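Bacterioferritin (PDB 1JGC) stores iron, probably by oxidising ferrous iron with dioxygen at a ferroxidase centre and laying down the ferric mineral inside a hollow 24-subunit shell that carries haem b between paired subunits. Local coordinates at residues F29-Q32 and E33-L37; I59-I62 and L63-G67; N118-E121 and S122-T125; T136-S139 and L140-L144. All blocks are in the same frame, centred on the assembly; numbering follows the deposited sequence.

Contact 1: F29-Q32 and E33-L37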
loop_
_atom_site.group_PDB
_atom_site.type_symbol
_atom_site.label_atom_id
_atom_site.label_comp_id
_atom_site.label_asym_id
_atom_site.label_seq_id
_atom_site.Cartn_x
_atom_site.Cartn_y
_atom_site.Cartn_z
ATOM N N PHE A 29 34.614 18.450 -24.599
ATOM C CA PHE A 29 33.775 17.325 -24.196
ATOM C C PHE A 29 33.783 16.296 -25.333
ATOM O O PHE A 29 34.098 15.128 -25.126
ATOM C CB PHE A 29 32.349 17.823 -23.902
ATOM C CG PHE A 29 31.272 16.817 -24.196
ATOM C CD1 PHE A 29 31.246 15.591 -23.552
ATOM C CD2 PHE A 29 30.284 17.098 -25.133
ATOM C CE1 PHE A 29 30.254 14.659 -23.837
ATOM C CE2 PHE A 29 29.285 16.169 -25.424
ATOM C CZ PHE A 29 29.269 14.951 -24.777
ATOM N N ARG A 30 33.463 16.752 -26.536
ATOM C CA ARG A 30 33.426 15.881 -27.695
ATOM C C ARG A 30 34.770 15.224 -27.969
ATOM O O ARG A 30 34.847 14.021 -28.217
ATOM C CB ARG A 30 32.949 16.667 -28.915
ATOM C CG ARG A 30 31.446 16.676 -29.037
ATOM C CD ARG A 30 30.989 15.252 -29.201
ATOM N NE ARG A 30 29.570 15.057 -28.954
ATOM C CZ ARG A 30 29.033 13.874 -28.672
ATOM N NH1 ARG A 30 29.800 12.799 -28.600
ATOM N NH2 ARG A 30 27.732 13.765 -28.463
ATOM N N LEU A 31 35.825 16.022 -27.921
ATOM C CA LEU A 31 37.177 15.533 -28.138
ATOM C C LEU A 31 37.519 14.448 -27.106
ATOM O O LEU A 31 37.961 13.354 -27.457
ATOM C CB LEU A 31 38.152 16.704 -28.012
ATOM C CG LEU A 31 39.026 17.168 -29.187
ATOM C CD1 LEU A 31 38.563 16.617 -30.524
ATOM C CD2 LEU A 31 39.010 18.673 -29.183
ATOM N N GLN A 32 37.314 14.756 -25.829
ATOM C CA GLN A 32 37.602 13.801 -24.764
ATOM C C GLN A 32 36.767 12.526 -24.896
ATOM O O GLN A 32 37.215 11.436 -24.548
ATOM C CB GLN A 32 37.363 14.464 -23.402
ATOM C CG GLN A 32 38.319 15.614 -23.155
ATOM C CD GLN A 32 37.849 16.584 -22.092
ATOM O OE1 GLN A 32 36.674 16.608 -21.729
ATOM N NE2 GLN A 32 38.767 17.407 -21.600
ATOM N N GLU A 33 35.553 12.665 -25.410
ATOM C CA GLU A 33 34.684 11.517 -25.580
ATOM C C GLU A 33 35.281 10.583 -26.633
ATOM O O GLU A 33 35.314 9.366 -26.448
ATOM C CB GLU A 33 33.290 11.972 -26.012
ATOM C CG GLU A 33 32.233 10.897 -25.899
ATOM C CD GLU A 33 31.949 10.529 -24.452
ATOM O OE1 GLU A 33 31.596 11.436 -23.657
ATOM O OE2 GLU A 33 32.072 9.335 -24.101
ATOM N N ASP A 34 35.756 11.158 -27.734
ATOM C CA ASP A 34 36.350 10.372 -28.818
ATOM C C ASP A 34 37.684 9.733 -28.395
ATOM O O ASP A 34 38.099 8.724 -28.976
ATOM C CB ASP A 34 36.536 11.252 -30.066
ATOM C CG ASP A 34 37.031 10.461 -31.280
ATOM O OD1 ASP A 34 36.444 9.399 -31.605
ATOM O OD2 ASP A 34 38.008 10.910 -31.924
ATOM N N TRP A 35 38.345 10.313 -27.388
ATOM C CA TRP A 35 39.607 9.767 -26.887
ATOM C C TRP A 35 39.336 8.605 -25.944
ATOM O O TRP A 35 40.248 7.869 -25.566
ATOM C CB TRP A 35 40.427 10.832 -26.144
ATOM C CG TRP A 35 40.989 11.907 -27.033
ATOM C CD1 TRP A 35 41.301 11.791 -28.359
ATOM C CD2 TRP A 35 41.294 13.264 -26.669
ATOM N NE1 TRP A 35 41.772 12.988 -28.843
ATOM C CE2 TRP A 35 41.779 13.908 -27.827
ATOM C CE3 TRP A 35 41.201 13.996 -25.478
ATOM C CZ2 TRP A 35 42.168 15.248 -27.830
ATOM C CZ3 TRP A 35 41.589 15.335 -25.481
ATOM C CH2 TRP A 35 42.066 15.943 -26.651
ATOM N N GLY A 36 38.074 8.446 -25.559
ATOM C CA GLY A 36 37.711 7.369 -24.662
ATOM C C GLY A 36 37.814 7.770 -23.207
ATOM O O GLY A 36 37.767 6.921 -22.317
ATOM N N LEU A 37 37.958 9.064 -22.954
ATOM C CA LEU A 37 38.059 9.565 -21.587
ATOM C C LEU A 37 36.692 10.104 -21.160
ATOM O O LEU A 37 36.537 11.289 -20.876
ATOM C CB LEU A 37 39.113 10.673 -21.519
ATOM C CG LEU A 37 40.477 10.298 -22.118
ATOM C CD1 LEU A 37 41.458 11.444 -21.933
ATOM C CD2 LEU A 37 41.007 9.046 -21.444
#
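The backbone of residues 29-37 runs through the last turn of helix 5-34 and then leaves it, with Glu33 N bonded to Phe29 O at 2.9 Å and the amides of Asp34 and Trp35 bonded to the carbonyl oxygens of Arg30 and Leu31. Gly36, with a positive phi of 89°, reverses the chain in a Schellman motif: Leu37 N reaches back to Gln32 O at 3.0 Å, and Gly36 N bonds to Glu33 O inside the same turn. Trp35 folds its indole back over this turn. Trp35 CG stands beside its backbone N (chi1 -70°), which brings one ring face over Leu31 O, while the benzo part of the ring meets aliphatic carbons of two side chains, Leu31 CG lying 3.9 Å from Trp35 CZ2 and Gln32 CG 4.0 Å from Trp35 CZ3. Glu33 runs alongside Phe29, its OE1 3.5 Å from Phe29 CE1, with the carboxylate and ring planes steeply inclined. Arg30 NH1 passes 5.4 Å from Glu33 OE1, too far for a salt bridge; the guanidinium instead pairs through NE with Asp56 of a neighbouring subunit. Phe29 and Glu33 pack on helix 38-64, to which the turn leads and whose N-cap position is Leu37, whereas Trp35 lies against Pro83 and Thr86 at the start of helix 83-111.

Contact 2: I59-I62 and L63-G67; sequences IARI and LFLEG
Arg61 lays its guanidinium over the Leu65 side chain and beside the Phe64 ring, one turn before helix 38-64 ends in a Schellman motif. Leu65 CD2 approaches one face of the guanidinium, 4.0 Å from Arg61 NH2. Phe64 points the same way as the arginine, its CD2 3.4 Å from Arg61 NH1, with the two planes inclined by 35°. The arginine gets there with CG anti to the backbone N (chi1 -180°) and a bend at chi2, which gives the outward-running chain a lean toward the C-terminal end of the helix. Its charged tip is held by several partners: NH2 forms a salt bridge with Asp113, NE bonds to Ser116 OG, and NH1 forms a salt bridge with Glu128 of a neighbouring subunit, so the side chain joins the end of this helix to the start of helix 114-144 and to the subunit interface. On the flank facing helix 5-34, Ile62 packs against Leu11 and Asn12. Glu66, at positive phi (62°), is the C-prime residue of the motif. Its amide bonds to Leu63 O at 2.8 Å, and the next residue closes the wider loop, Gly67 N to Ile62 O at 2.9 Å.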
loop_
_atom_site.group_PDB
_atom_site.type_symbol
_atom_site.label_atom_id
_atom_site.label_comp_id
_atom_site.label_asym_id
_atom_site.label_seq_id
_atom_site.Cartn_x
_atom_site.Cartn_y
_atom_site.Cartn_z
ATOM N N ILE A 59 22.550 38.002 -20.452
ATOM C CA ILE A 59 21.750 38.552 -21.529
ATOM C C ILE A 59 20.509 39.206 -20.930
ATOM O O ILE A 59 20.078 40.265 -21.378
ATOM C CB ILE A 59 21.325 37.449 -22.519
ATOM C CG1 ILE A 59 22.555 36.927 -23.261
ATOM C CG2 ILE A 59 20.281 37.987 -23.493
ATOM C CD1 ILE A 59 22.285 35.727 -24.135
ATOM N N ALA A 60 19.938 38.576 -19.909
ATOM C CA ALA A 60 18.743 39.118 -19.266
ATOM C C ALA A 60 19.034 40.451 -18.582
ATOM O O ALA A 60 18.235 41.384 -18.642
ATOM C CB ALA A 60 18.183 38.120 -18.254
ATOM N N ARG A 61 20.187 40.543 -17.937
ATOM C CA ARG A 61 20.549 41.771 -17.252
ATOM C C ARG A 61 20.760 42.881 -18.270
ATOM O O ARG A 61 20.411 44.034 -18.023
ATOM C CB ARG A 61 21.820 41.566 -16.438
ATOM C CG ARG A 61 22.275 42.791 -15.680
ATOM C CD ARG A 61 21.257 43.232 -14.649
ATOM N NE ARG A 61 21.733 44.401 -13.915
ATOM C CZ ARG A 61 21.012 45.072 -13.025
ATOM N NH1 ARG A 61 19.770 44.690 -12.750
ATOM N NH2 ARG A 61 21.527 46.137 -12.425
ATOM N N ILE A 62 21.329 42.535 -19.417
ATOM C CA ILE A 62 21.568 43.524 -20.455
ATOM C C ILE A 62 20.247 44.088 -20.976
ATOM O O ILE A 62 20.096 45.295 -21.124
ATOM C CB ILE A 62 22.360 42.921 -21.629
ATOM C CG1 ILE A 62 23.825 42.735 -21.223
ATOM C CG2 ILE A 62 22.230 43.809 -22.857
ATOM C CD1 ILE A 62 24.681 42.050 -22.278
ATOM N N LEU A 63 19.286 43.215 -21.249
ATOM C CA LEU A 63 18.000 43.674 -21.755
ATOM C C LEU A 63 17.299 44.556 -20.731
ATOM O O LEU A 63 16.706 45.566 -21.079
ATOM C CB LEU A 63 17.115 42.485 -22.118
ATOM C CG LEU A 63 17.516 41.720 -23.380
ATOM C CD1 LEU A 63 16.603 40.520 -23.556
ATOM C CD2 LEU A 63 17.428 42.641 -24.581
ATOM N N PHE A 64 17.372 44.174 -19.464
ATOM C CA PHE A 64 16.744 44.961 -18.419
ATOM C C PHE A 64 17.326 46.374 -18.375
ATOM O O PHE A 64 16.594 47.337 -18.172
ATOM C CB PHE A 64 16.937 44.289 -17.064
ATOM C CG PHE A 64 16.468 45.118 -15.913
ATOM C CD1 PHE A 64 15.132 45.464 -15.789
ATOM C CD2 PHE A 64 17.369 45.571 -14.955
ATOM C CE1 PHE A 64 14.700 46.255 -14.722
ATOM C CE2 PHE A 64 16.948 46.357 -13.895
ATOM C CZ PHE A 64 15.608 46.701 -13.778
ATOM N N LEU A 65 18.644 46.488 -18.549
ATOM C CA LEU A 65 19.318 47.783 -18.545
ATOM C C LEU A 65 19.117 48.467 -19.883
ATOM O O LEU A 65 19.760 49.466 -20.181
ATOM C CB LEU A 65 20.817 47.622 -18.281
ATOM C CG LEU A 65 21.213 47.111 -16.886
ATOM C CD1 LEU A 65 22.729 47.058 -16.754
ATOM C CD2 LEU A 65 20.610 48.017 -15.816
ATOM N N GLU A 66 18.221 47.906 -20.686
ATOM C CA GLU A 66 17.884 48.441 -21.998
ATOM C C GLU A 66 19.018 48.499 -23.011
ATOM O O GLU A 66 19.028 49.353 -23.896
ATOM C CB GLU A 66 17.232 49.813 -21.840
ATOM C CG GLU A 66 15.850 49.717 -21.197
ATOM C CD GLU A 66 15.277 51.053 -20.774
ATOM O OE1 GLU A 66 15.356 52.023 -21.562
ATOM O OE2 GLU A 66 14.735 51.123 -19.649
ATOM N N GLY A 67 19.965 47.575 -22.884
ATOM C CA GLY A 67 21.068 47.512 -23.824
ATOM C C GLY A 67 20.737 46.439 -24.846
ATOM O O GLY A 67 19.645 45.870 -24.819
#

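Contact 3: N118-E121 and S122-T125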
loop_
_atom_site.group_PDB
_atom_site.type_symbol
_atom_site.label_atom_id
_atom_site.label_comp_id
_atom_site.label_asym_id
_atom_site.label_seq_id
_atom_site.Cartn_x
_atom_site.Cartn_y
_atom_site.Cartn_z
ATOM N N ASN A 118 27.100 42.676 -8.088
ATOM C CA ASN A 118 26.984 41.359 -7.483
ATOM C C ASN A 118 26.982 40.234 -8.505
ATOM O O ASN A 118 27.404 39.128 -8.200
ATOM C CB ASN A 118 25.738 41.273 -6.605
ATOM C CG ASN A 118 25.844 42.150 -5.379
ATOM O OD1 ASN A 118 26.944 42.407 -4.888
ATOM N ND2 ASN A 118 24.705 42.609 -4.871
ATOM N N ILE A 119 26.506 40.503 -9.714
ATOM C CA ILE A 119 26.520 39.470 -10.735
ATOM C C ILE A 119 27.982 39.143 -11.036
ATOM O O ILE A 119 28.354 37.975 -11.165
ATOM C CB ILE A 119 25.819 39.931 -12.019
ATOM C CG1 ILE A 119 24.307 39.966 -11.794
ATOM C CG2 ILE A 119 26.181 39.004 -13.170
ATOM C CD1 ILE A 119 23.518 40.457 -12.989
ATOM N N PHE A 120 28.819 40.169 -11.139
ATOM C CA PHE A 120 30.231 39.922 -11.401
ATOM C C PHE A 120 30.921 39.275 -10.200
ATOM O O PHE A 120 31.882 38.519 -10.369
ATOM C CB PHE A 120 30.950 41.210 -11.813
ATOM C CG PHE A 120 30.648 41.637 -13.217
ATOM C CD1 PHE A 120 31.053 40.860 -14.295
ATOM C CD2 PHE A 120 29.936 42.803 -13.468
ATOM C CE1 PHE A 120 30.755 41.235 -15.603
ATOM C CE2 PHE A 120 29.635 43.182 -14.777
ATOM C CZ PHE A 120 30.047 42.393 -15.843
ATOM N N GLU A 121 30.439 39.553 -8.990
ATOM C CA GLU A 121 31.050 38.925 -7.825
ATOM C C GLU A 121 30.635 37.455 -7.830
ATOM O O GLU A 121 31.392 36.569 -7.417
ATOM C CB GLU A 121 30.612 39.605 -6.527
ATOM C CG GLU A 121 31.023 41.055 -6.441
ATOM C CD GLU A 121 31.362 41.489 -5.025
ATOM O OE1 GLU A 121 30.993 40.769 -4.078
ATOM O OE2 GLU A 121 31.994 42.558 -4.861
ATOM N N SER A 122 29.432 37.195 -8.321
ATOM C CA SER A 122 28.944 35.829 -8.401
ATOM C C SER A 122 29.750 35.086 -9.482
ATOM O O SER A 122 30.186 33.954 -9.272
ATOM C CB SER A 122 27.449 35.823 -8.726
ATOM O OG SER A 122 27.002 34.514 -9.015
ATOM N N LEU A 123 29.962 35.728 -10.629
ATOM C CA LEU A 123 30.738 35.106 -11.691
ATOM C C LEU A 123 32.181 34.866 -11.237
ATOM O O LEU A 123 32.751 33.799 -11.481
ATOM C CB LEU A 123 30.727 35.977 -12.941
ATOM C CG LEU A 123 29.395 36.085 -13.691
ATOM C CD1 LEU A 123 29.525 37.111 -14.819
ATOM C CD2 LEU A 123 28.998 34.720 -14.253
ATOM N N ILE A 124 32.770 35.855 -10.576
ATOM C CA ILE A 124 34.138 35.730 -10.082
ATOM C C ILE A 124 34.216 34.536 -9.143
ATOM O O ILE A 124 35.149 33.742 -9.228
ATOM C CB ILE A 124 34.591 37.014 -9.325
ATOM C CG1 ILE A 124 34.823 38.149 -10.328
ATOM C CG2 ILE A 124 35.860 36.744 -8.509
ATOM C CD1 ILE A 124 35.091 39.488 -9.688
ATOM N N THR A 125 33.227 34.408 -8.259
ATOM C CA THR A 125 33.197 33.294 -7.317
ATOM C C THR A 125 33.109 31.944 -8.035
ATOM O O THR A 125 33.830 31.018 -7.686
ATOM C CB THR A 125 32.024 33.422 -6.325
ATOM O OG1 THR A 125 32.116 34.677 -5.643
ATOM C CG2 THR A 125 32.078 32.311 -5.293
#
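Ser122 bonds through its amide to Asn118 O at 2.8 Å, one of a regular series of i to i+4 bonds in the first third of the long helix 114-144. Leu123 follows, its amide on Ile119 O. Its side chain and that of Ile119 run out from the helix together, with Ile119 CG2 4.2 Å from Leu123 CD1. Leu123 CD1 also comes within 4.1 Å of Phe120 CD1, approaching the ring obliquely, so that one leucine branch fills the angle between two side chains of the turn before. Ile124 N bonds to Phe120 O, and its CG1, placed beside the backbone N (chi1 -72°), folds back against Phe120 O. At Thr125 the backbone acceptor Glu121 O is gripped twice: by Thr125 N at 3.0 Å and by Thr125 OG1 at 2.7 Å, the two donors arriving from opposite faces of the carbonyl plane. The hydroxyl's hydrogen is thus spent on its own helix. The carboxylate of Glu121 is occupied as well, OE2 forming salt bridges with Arg105 and with Lys117 of a neighbouring subunit. Phe120 is enclosed by helices 5-34 and 83-111, and Ile119 packs on Arg61 of helix 38-64. Leu123 touches Glu18 and His54, both ligands of the first ferroxidase iron, although the dinuclear site is metal-free in this crystal. A helix presenting an apolar flank to its three partners beside a diiron site is the pattern of the ferritin-like four-helix bundle.

Contact 4: T136-S139 and L140-L144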
loop_
_atom_site.group_PDB
_atom_site.type_symbol
_atom_site.label_atom_id
_atom_site.label_comp_id
_atom_site.label_asym_id
_atom_site.label_seq_id
_atom_site.Cartn_x
_atom_site.Cartn_y
_atom_site.Cartn_z
ATOM N N THR A 136 43.667 21.534 -9.272
ATOM C CA THR A 136 43.766 20.268 -8.576
ATOM C C THR A 136 43.904 19.136 -9.597
ATOM O O THR A 136 44.668 18.196 -9.390
ATOM C CB THR A 136 42.535 20.049 -7.678
ATOM O OG1 THR A 136 42.624 20.935 -6.553
ATOM C CG2 THR A 136 42.451 18.602 -7.192
ATOM N N GLN A 137 43.189 19.237 -10.711
ATOM C CA GLN A 137 43.262 18.204 -11.729
ATOM C C GLN A 137 44.604 18.191 -12.442
ATOM O O GLN A 137 45.129 17.128 -12.772
ATOM C CB GLN A 137 42.126 18.366 -12.739
ATOM C CG GLN A 137 40.792 17.903 -12.198
ATOM C CD GLN A 137 40.875 16.510 -11.611
ATOM O OE1 GLN A 137 41.308 15.573 -12.284
ATOM N NE2 GLN A 137 40.464 16.363 -10.356
ATOM N N ILE A 138 45.163 19.371 -12.683
ATOM C CA ILE A 138 46.451 19.463 -13.356
ATOM C C ILE A 138 47.518 18.898 -12.428
ATOM O O ILE A 138 48.428 18.193 -12.859
ATOM C CB ILE A 138 46.772 20.928 -13.720
ATOM C CG1 ILE A 138 45.877 21.358 -14.884
ATOM C CG2 ILE A 138 48.249 21.083 -14.066
ATOM C CD1 ILE A 138 45.839 22.844 -15.110
ATOM N N SER A 139 47.392 19.207 -11.147
ATOM C CA SER A 139 48.332 18.713 -10.160
ATOM C C SER A 139 48.248 17.190 -10.083
ATOM O O SER A 139 49.265 16.501 -9.985
ATOM C CB SER A 139 48.011 19.305 -8.798
ATOM O OG SER A 139 48.678 18.581 -7.792
ATOM N N LEU A 140 47.026 16.669 -10.127
ATOM C CA LEU A 140 46.821 15.230 -10.070
ATOM C C LEU A 140 47.333 14.578 -11.350
ATOM O O LEU A 140 47.770 13.426 -11.340
ATOM C CB LEU A 140 45.333 14.912 -9.888
ATOM C CG LEU A 140 44.966 13.430 -9.859
ATOM C CD1 LEU A 140 45.626 12.773 -8.658
ATOM C CD2 LEU A 140 43.456 13.276 -9.790
ATOM N N TYR A 141 47.271 15.319 -12.451
ATOM C CA TYR A 141 47.726 14.814 -13.737
ATOM C C TYR A 141 49.235 14.555 -13.696
ATOM O O TYR A 141 49.708 13.499 -14.117
ATOM C CB TYR A 141 47.392 15.823 -14.839
ATOM C CG TYR A 141 47.626 15.324 -16.239
ATOM C CD1 TYR A 141 48.916 15.152 -16.731
ATOM C CD2 TYR A 141 46.553 15.007 -17.073
ATOM C CE1 TYR A 141 49.136 14.669 -18.028
ATOM C CE2 TYR A 141 46.761 14.526 -18.368
ATOM C CZ TYR A 141 48.055 14.357 -18.835
ATOM O OH TYR A 141 48.269 13.860 -20.097
ATOM N N ASP A 142 49.990 15.514 -13.174
ATOM C CA ASP A 142 51.433 15.358 -13.096
ATOM C C ASP A 142 51.816 14.271 -12.094
ATOM O O ASP A 142 52.761 13.520 -12.313
ATOM C CB ASP A 142 52.093 16.689 -12.720
ATOM C CG ASP A 142 51.836 17.780 -13.754
ATOM O OD1 ASP A 142 51.645 17.432 -14.947
ATOM O OD2 ASP A 142 51.836 18.981 -13.377
ATOM N N ARG A 143 51.081 14.181 -10.994
ATOM C CA ARG A 143 51.369 13.176 -9.982
ATOM C C ARG A 143 51.108 11.762 -10.492
ATOM O O ARG A 143 51.916 10.860 -10.266
ATOM C CB ARG A 143 50.538 13.426 -8.726
ATOM C CG ARG A 143 50.541 12.250 -7.777
ATOM C CD ARG A 143 49.847 12.568 -6.478
ATOM N NE ARG A 143 50.724 13.277 -5.554
ATOM C CZ ARG A 143 50.508 14.517 -5.131
ATOM N NH1 ARG A 143 49.441 15.178 -5.564
ATOM N NH2 ARG A 143 51.337 15.088 -4.264
ATOM N N LEU A 144 49.986 11.569 -11.181
ATOM C CA LEU A 144 49.633 10.257 -11.709
ATOM C C LEU A 144 50.428 9.915 -12.963
ATOM O O LEU A 144 50.830 8.763 -13.158
ATOM C CB LEU A 144 48.141 10.198 -12.061
ATOM C CG LEU A 144 47.109 10.362 -10.953
ATOM C CD1 LEU A 144 45.720 10.273 -11.540
ATOM C CD2 LEU A 144 47.314 9.287 -9.907
#
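Leu140 CD2 comes up beside the side-chain amide of Gln137, 4.0 Å from Gln137 OE1. Every carbonyl oxygen of residues 136-139 accepts an amide from the following turn. Gln137 O takes Tyr141 N at 2.8 Å, and in the same way Thr136 O takes the amide of Leu140, Ile138 O that of Asp142 and Ser139 O that of Arg143. Leu144 N carries the pattern on by bonding to Leu140 O. The helix is thus regular to its last turn, where helix 114-144, the fourth of the ferritin-like bundle, gives way to the short helix 146-152. Side-chain polar groups find their partners mostly outside this stretch. Thr136 OG1 is hydrogen-bonded both to Asp132 O, one turn earlier, and to Asp34 O of a neighbouring subunit; both are carbonyl oxygens, so the one hydroxyl hydrogen is probably shared or divided between them. Asp142 keeps CG beside its backbone N (chi1 -61°), which leaves the carboxylate close to its own helix, while OD1 forms a salt bridge with Arg84 NE of helix 83-111. Arg143, by contrast, has CG anti to the backbone N and a chain bent only at chi3; its NH1 stays 4.1 Å from Ser139 OG, and the guanidinium makes a cation-pi contact with Trp35 of the same neighbouring subunit. Tyr141 packs on Arg84 and Pro146, its ring meeting that of Phe149 with the planes about 40° apart.

From the N terminus, contact 1 comes at the end of helix 5-34 and turns the chain into helix 38-64, whose far end is contact 2; their centres lie 36 Å apart, on opposite sides of the chain's centre. Contacts 3 and 4 both belong to helix 114-144, one near its first third and the other at its C-terminal end. All four are local and follow in series, so none nests in or crosses another. Contacts 2 and 3 touch, Arg61 CG lying 3.8 Å from Ile119 CD1, which joins helices 38-64 and 114-144. Contacts 1 and 4 stay about 7 Å apart at their nearest atoms within the chain, yet their residues meet between subunits.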